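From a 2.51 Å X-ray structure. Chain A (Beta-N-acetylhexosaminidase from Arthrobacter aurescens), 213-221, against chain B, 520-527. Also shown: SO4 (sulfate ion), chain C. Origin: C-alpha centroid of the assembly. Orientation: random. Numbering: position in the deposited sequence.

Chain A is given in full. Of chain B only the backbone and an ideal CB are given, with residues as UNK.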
ATOM      1  N   ASP A 213      24.947   1.047   3.441  1.00 41.14           N
ATOM      2  CA  ASP A 213      23.978   1.306   4.510  1.00 39.67           C
ATOM      3  C   ASP A 213      23.865   0.218   5.594  1.00 38.64           C
ATOM      4  O   ASP A 213      23.069   0.358   6.512  1.00 42.62           O
ATOM      5  CB  ASP A 213      22.593   1.583   3.918  1.00 34.25           C
ATOM      6  CG  ASP A 213      22.000   0.363   3.226  1.00 42.86           C
ATOM      7  OD1 ASP A 213      22.583  -0.740   3.335  1.00 50.64           O
ATOM      8  OD2 ASP A 213      20.951   0.506   2.571  1.00 41.56           O
ATOM      9  N   GLY A 214      24.616  -0.873   5.472  1.00 38.45           N
ATOM     10  CA  GLY A 214      24.588  -1.924   6.480  1.00 26.08           C
ATOM     11  C   GLY A 214      23.251  -2.642   6.632  1.00 33.11           C
ATOM     12  O   GLY A 214      23.077  -3.453   7.539  1.00 39.93           O
ATOM     13  N   ARG A 215      22.301  -2.352   5.747  1.00 31.98           N
ATOM     14  CA  ARG A 215      20.929  -2.838   5.900  1.00 32.06           C
ATOM     15  C   ARG A 215      20.558  -3.877   4.836  1.00 34.36           C
ATOM     16  O   ARG A 215      20.483  -3.563   3.649  1.00 28.34           O
ATOM     17  CB  ARG A 215      19.954  -1.652   5.827  1.00 30.27           C
ATOM     18  CG  ARG A 215      18.479  -1.973   6.106  1.00 34.16           C
ATOM     19  CD  ARG A 215      17.584  -0.826   5.630  1.00 37.93           C
ATOM     20  NE  ARG A 215      16.162  -1.060   5.877  1.00 51.48           N
ATOM     21  CZ  ARG A 215      15.476  -0.523   6.891  1.00 63.85           C
ATOM     22  NH1 ARG A 215      16.086   0.280   7.761  1.00 56.47           N
ATOM     23  NH2 ARG A 215      14.176  -0.787   7.037  1.00 64.00           N
ATOM     24  N   PRO A 216      20.316  -5.120   5.265  1.00 32.67           N
ATOM     25  CA  PRO A 216      19.824  -6.149   4.355  1.00 31.93           C
ATOM     26  C   PRO A 216      18.609  -5.640   3.583  1.00 36.11           C
ATOM     27  O   PRO A 216      17.837  -4.839   4.119  1.00 29.71           O
ATOM     28  CB  PRO A 216      19.412  -7.272   5.309  1.00 31.69           C
ATOM     29  CG  PRO A 216      20.361  -7.154   6.427  1.00 31.61           C
ATOM     30  CD  PRO A 216      20.578  -5.660   6.610  1.00 32.95           C
ATOM     31  N   HIS A 217      18.466  -6.062   2.326  1.00 30.91           N
ATOM     32  CA  HIS A 217      17.256  -5.757   1.570  1.00 23.45           C
ATOM     33  C   HIS A 217      16.818  -6.902   0.670  1.00 29.20           C
ATOM     34  O   HIS A 217      17.647  -7.556   0.032  1.00 36.07           O
ATOM     35  CB  HIS A 217      17.395  -4.478   0.737  1.00 18.08           C
ATOM     36  CG  HIS A 217      16.193  -4.217  -0.117  1.00 31.99           C
ATOM     37  ND1 HIS A 217      15.062  -3.592   0.362  1.00 34.47           N
ATOM     38  CD2 HIS A 217      15.912  -4.582  -1.393  1.00 33.51           C
ATOM     39  CE1 HIS A 217      14.153  -3.539  -0.596  1.00 39.79           C
ATOM     40  NE2 HIS A 217      14.643  -4.134  -1.670  1.00 40.79           N
ATOM     41  N   GLY A 218      15.511  -7.135   0.603  1.00 26.86           N
ATOM     42  CA  GLY A 218      14.996  -8.174  -0.263  1.00 27.26           C
ATOM     43  C   GLY A 218      13.507  -8.445  -0.186  1.00 35.16           C
ATOM     44  O   GLY A 218      12.745  -7.719   0.449  1.00 36.42           O
ATOM     45  N   GLY A 219      13.095  -9.469  -0.923  1.00 38.64           N
ATOM     46  CA  GLY A 219      11.722  -9.939  -0.958  1.00 33.35           C
ATOM     47  C   GLY A 219      11.497 -10.515  -2.350  1.00 33.16           C
ATOM     48  O   GLY A 219      12.367 -10.415  -3.214  1.00 35.90           O
ATOM     49  N   PHE A 220      10.339 -11.112  -2.582  1.00 30.34           N
ATOM     50  CA  PHE A 220      10.021 -11.598  -3.913  1.00 36.04           C
ATOM     51  C   PHE A 220       8.535 -11.829  -4.099  1.00 32.92           C
ATOM     52  O   PHE A 220       7.787 -11.943  -3.134  1.00 29.21           O
ATOM     53  CB  PHE A 220      10.802 -12.869  -4.237  1.00 34.19           C
ATOM     54  CG  PHE A 220      10.423 -14.039  -3.398  1.00 30.57           C
ATOM     55  CD1 PHE A 220       9.350 -14.830  -3.747  1.00 27.38           C
ATOM     56  CD2 PHE A 220      11.159 -14.363  -2.268  1.00 32.23           C
ATOM     57  CE1 PHE A 220       8.998 -15.915  -2.970  1.00 30.60           C
ATOM     58  CE2 PHE A 220      10.820 -15.446  -1.492  1.00 29.49           C
ATOM     59  CZ  PHE A 220       9.739 -16.227  -1.841  1.00 28.17           C
ATOM     60  N   TYR A 221       8.107 -11.909  -5.347  1.00 21.36           N
ATOM     61  CA  TYR A 221       6.735 -12.280  -5.614  1.00 23.89           C
ATOM     62  C   TYR A 221       6.633 -13.781  -5.822  1.00 24.99           C
ATOM     63  O   TYR A 221       7.504 -14.382  -6.428  1.00 31.84           O
ATOM     64  CB  TYR A 221       6.225 -11.514  -6.819  1.00 30.89           C
ATOM     65  CG  TYR A 221       6.574 -10.045  -6.734  1.00 29.29           C
ATOM     66  CD1 TYR A 221       5.911  -9.201  -5.846  1.00 26.31           C
ATOM     67  CD2 TYR A 221       7.572  -9.503  -7.524  1.00 27.94           C
ATOM     68  CE1 TYR A 221       6.234  -7.849  -5.767  1.00 28.09           C
ATOM     69  CE2 TYR A 221       7.904  -8.160  -7.451  1.00 30.86           C
ATOM     70  CZ  TYR A 221       7.233  -7.338  -6.573  1.00 33.74           C
ATOM     71  OH  TYR A 221       7.568  -6.003  -6.504  1.00 36.88           O
TER
ATOM     72  N   UNK B 520      13.210 -14.000   8.022  1.00 40.47           N
ATOM     73  CA  UNK B 520      13.861 -14.157   6.729  1.00 34.24           C
ATOM     74  C   UNK B 520      15.077 -13.254   6.708  1.00 35.63           C
ATOM     75  O   UNK B 520      15.084 -12.210   7.341  1.00 45.58           O
ATOM     76  CB  UNK B 520      12.910 -13.833   5.575  1.00 34.24           C
ATOM     77  N   UNK B 521      16.121 -13.657   5.987  1.00 36.30           N
ATOM     78  CA  UNK B 521      17.361 -12.877   5.958  1.00 31.43           C
ATOM     79  C   UNK B 521      17.150 -11.391   5.643  1.00 32.05           C
ATOM     80  O   UNK B 521      17.891 -10.571   6.178  1.00 30.66           O
ATOM     81  CB  UNK B 521      18.314 -13.479   4.924  1.00 31.43           C
ATOM     82  N   UNK B 522      16.187 -11.048   4.785  1.00 32.49           N
ATOM     83  CA  UNK B 522      15.958  -9.640   4.444  1.00 33.32           C
ATOM     84  C   UNK B 522      15.173  -8.899   5.525  1.00 37.16           C
ATOM     85  O   UNK B 522      15.036  -7.682   5.483  1.00 41.95           O
ATOM     86  CB  UNK B 522      15.213  -9.540   3.111  1.00 33.32           C
ATOM     87  N   UNK B 523      14.639  -9.650   6.475  1.00 37.84           N
ATOM     88  CA  UNK B 523      13.942  -9.084   7.624  1.00 33.51           C
ATOM     89  C   UNK B 523      14.868  -8.771   8.792  1.00 37.75           C
ATOM     90  O   UNK B 523      14.476  -8.098   9.740  1.00 41.83           O
ATOM     91  CB  UNK B 523      12.847 -10.046   8.087  1.00 33.51           C
ATOM     92  N   UNK B 524      16.091  -9.274   8.742  1.00 33.11           N
ATOM     93  CA  UNK B 524      17.047  -9.006   9.800  1.00 32.85           C
ATOM     94  C   UNK B 524      17.670  -7.601   9.711  1.00 31.96           C
ATOM     95  O   UNK B 524      17.679  -6.975   8.656  1.00 31.72           O
ATOM     96  CB  UNK B 524      18.151 -10.064   9.763  1.00 32.85           C
ATOM     97  N   UNK B 525      18.154  -7.096  10.834  1.00 28.19           N
ATOM     98  CA  UNK B 525      18.816  -5.798  10.853  1.00 35.98           C
ATOM     99  C   UNK B 525      20.003  -5.848  11.813  1.00 40.66           C
ATOM    100  O   UNK B 525      19.932  -5.334  12.923  1.00 49.53           O
ATOM    101  CB  UNK B 525      17.838  -4.693  11.256  1.00 35.98           C
ATOM    102  N   UNK B 526      21.093  -6.491  11.395  1.00 36.32           N
ATOM    103  CA  UNK B 526      22.295  -6.611  12.231  1.00 30.84           C
ATOM    104  C   UNK B 526      23.008  -5.278  12.453  1.00 34.85           C
ATOM    105  O   UNK B 526      22.943  -4.384  11.609  1.00 32.21           O
ATOM    106  CB  UNK B 526      23.269  -7.604  11.594  1.00 30.84           C
ATOM    107  N   UNK B 527      23.692  -5.156  13.590  1.00 46.16           N
ATOM    108  CA  UNK B 527      24.424  -3.946  13.931  1.00 44.44           C
ATOM    109  C   UNK B 527      23.558  -2.867  14.566  1.00 46.28           C
ATOM    110  O   UNK B 527      24.046  -1.794  14.930  1.00 48.50           O
ATOM    111  CB  UNK B 527      25.093  -3.383  12.675  1.00 44.44           C
TER
HETATM  112  S   SO4 C 551      12.346  -2.468   4.050  1.00 55.80           S
HETATM  113  O1  SO4 C 551      13.370  -3.498   3.872  1.00 55.59           O
HETATM  114  O2  SO4 C 551      11.468  -2.842   5.152  1.00 48.05           O
HETATM  115  O3  SO4 C 551      13.011  -1.206   4.355  1.00 60.57           O
HETATM  116  O4  SO4 C 551      11.560  -2.315   2.828  1.00 59.21           O

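Position 520 lies beyond the reach of chain A, with no atom of the facing stretch within 5.5 Å of its ideal CB, so the contact sets no preference. It is Ala B520, whose O accepts a backbone hydrogen bond from N of position 523 (2.7 Å), helping to draw the segment into a turn.

Position 521 has phi/psi of -51/-35, values that proline tolerates well, and a CB directed sideways with nothing of chain A close by. Many residues would fit; the deposited one is Pro B521. Its contribution is mainly from the backbone, where Pro B521 O lies 3.7 Å from Pro A216 CB.

Position 522 is the most closely engaged. The CA of 522 is 5.0 Å from His A217 CA, and its ideal CB sits 3.5 Å from Gly A218 N. The CB points sideways, along a surface formed by two glycines that lack side chains, with the Phe A220 ring further on. A flat, largely apolar side chain would suit this track: an aromatic residue, or perhaps a long aliphatic one. The residue is Trp B522, with chi1 in the p well (58°) and chi2 at 90°. One face of its indole covers the glycine backbone, and Gly A219 CA makes a CH-pi contact 4.1 Å from the centroid of the five-membered ring. At the far end, Trp B522 CH2 meets Phe A220 CE2 at 4.0 Å. An ideal CB on Gly A218 would be only 3.1 Å from Trp B522 CB, so the missing side chain permits this close approach.

Position 523 points away from chain A and could hold many polar residues. Gln B523 accepts a hydrogen bond at OE1 from Ala B520 N (2.7 Å), closing the turn from the side-chain end.

At 524 the CB is sideways, 4.9 Å from Pro A216 CG, leaving room for most side chains. Gln B524 leads its end away; its backbone does more, with Gln B524 O 3.5 Å from Pro A216 CG.

Position 525 also starts sideways, but the sulfate offers negative charge within range of a long side chain, favouring lysine or arginine despite the nearby Arg A215. Arg B525 brings its NH2 to 3.2 Å from SO4 O1, while its NH1 donates to Trp B522 O (3.0 Å) and Gln B524 O (2.8 Å). Arg B525 NE lies over one face of the Arg A215 guanidinium, and Arg A215 NE over one face of that of Arg B525, with Arg A215 NH2 3.3 Å from Arg B525 NE. These are two donors of like charge, and the sulfate beside them can offset the repulsion.

Position 526, at -68/151, accommodates proline or a small apolar residue beside Pro A216. Pro B526 CD packs 3.8 Å from Pro A216 CG, and water 1 donates to both Gly A214 O (2.9 Å) and Pro B526 O (2.7 Å).

Position 527 has a positive phi of 84°, which favours glycine, and it is Gly B527, without contact to chain A.

Chain B, residues 520-527: APWQQRPG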
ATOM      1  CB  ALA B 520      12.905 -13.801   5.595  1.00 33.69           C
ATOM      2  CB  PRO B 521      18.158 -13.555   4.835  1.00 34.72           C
ATOM      3  CG  PRO B 521      17.683 -14.971   4.866  1.00 33.80           C
ATOM      4  CD  PRO B 521      16.218 -14.889   5.186  1.00 36.47           C
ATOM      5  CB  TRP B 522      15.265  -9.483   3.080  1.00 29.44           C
ATOM      6  CG  TRP B 522      13.951 -10.179   2.977  1.00 29.38           C
ATOM      7  CD1 TRP B 522      12.717  -9.669   3.288  1.00 34.03           C
ATOM      8  CD2 TRP B 522      13.730 -11.519   2.530  1.00 23.11           C
ATOM      9  NE1 TRP B 522      11.740 -10.619   3.061  1.00 32.02           N
ATOM     10  CE2 TRP B 522      12.342 -11.762   2.596  1.00 32.99           C
ATOM     11  CE3 TRP B 522      14.571 -12.542   2.091  1.00 32.46           C
ATOM     12  CZ2 TRP B 522      11.783 -12.986   2.239  1.00 37.60           C
ATOM     13  CZ3 TRP B 522      14.012 -13.760   1.727  1.00 32.95           C
ATOM     14  CH2 TRP B 522      12.633 -13.969   1.805  1.00 35.36           C
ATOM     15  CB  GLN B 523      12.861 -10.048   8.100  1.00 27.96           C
ATOM     16  CG  GLN B 523      11.677 -10.159   7.158  1.00 29.96           C
ATOM     17  CD  GLN B 523      10.797 -11.325   7.527  1.00 38.41           C
ATOM     18  OE1 GLN B 523      11.230 -12.248   8.228  1.00 40.50           O
ATOM     19  NE2 GLN B 523       9.551 -11.291   7.076  1.00 38.69           N
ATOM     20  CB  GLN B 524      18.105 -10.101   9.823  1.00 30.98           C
ATOM     21  CG  GLN B 524      17.546 -11.418  10.300  1.00 45.32           C
ATOM     22  CD  GLN B 524      18.531 -12.545  10.150  1.00 67.77           C
ATOM     23  OE1 GLN B 524      19.740 -12.345  10.287  1.00 74.97           O
ATOM     24  NE2 GLN B 524      18.025 -13.741   9.850  1.00 75.02           N
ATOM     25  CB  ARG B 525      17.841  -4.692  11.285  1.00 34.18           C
ATOM     26  CG  ARG B 525      16.567  -4.589  10.437  1.00 30.26           C
ATOM     27  CD  ARG B 525      16.684  -3.586   9.284  1.00 23.85           C
ATOM     28  NE  ARG B 525      15.433  -3.466   8.524  1.00 26.80           N
ATOM     29  CZ  ARG B 525      15.020  -4.335   7.600  1.00 32.79           C
ATOM     30  NH1 ARG B 525      15.751  -5.407   7.313  1.00 34.67           N
ATOM     31  NH2 ARG B 525      13.869  -4.147   6.968  1.00 28.26           N
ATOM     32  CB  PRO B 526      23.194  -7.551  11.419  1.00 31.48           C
ATOM     33  CG  PRO B 526      22.718  -7.406   9.970  1.00 25.97           C
ATOM     34  CD  PRO B 526      21.236  -7.153  10.081  1.00 35.71           C
TER
HETATM   35  O   HOH W   1      21.176  -3.659   9.682  1.00 51.52           O
HETATM   36  O   HOH W   2      14.058  -5.753   2.950  1.00 31.47           O
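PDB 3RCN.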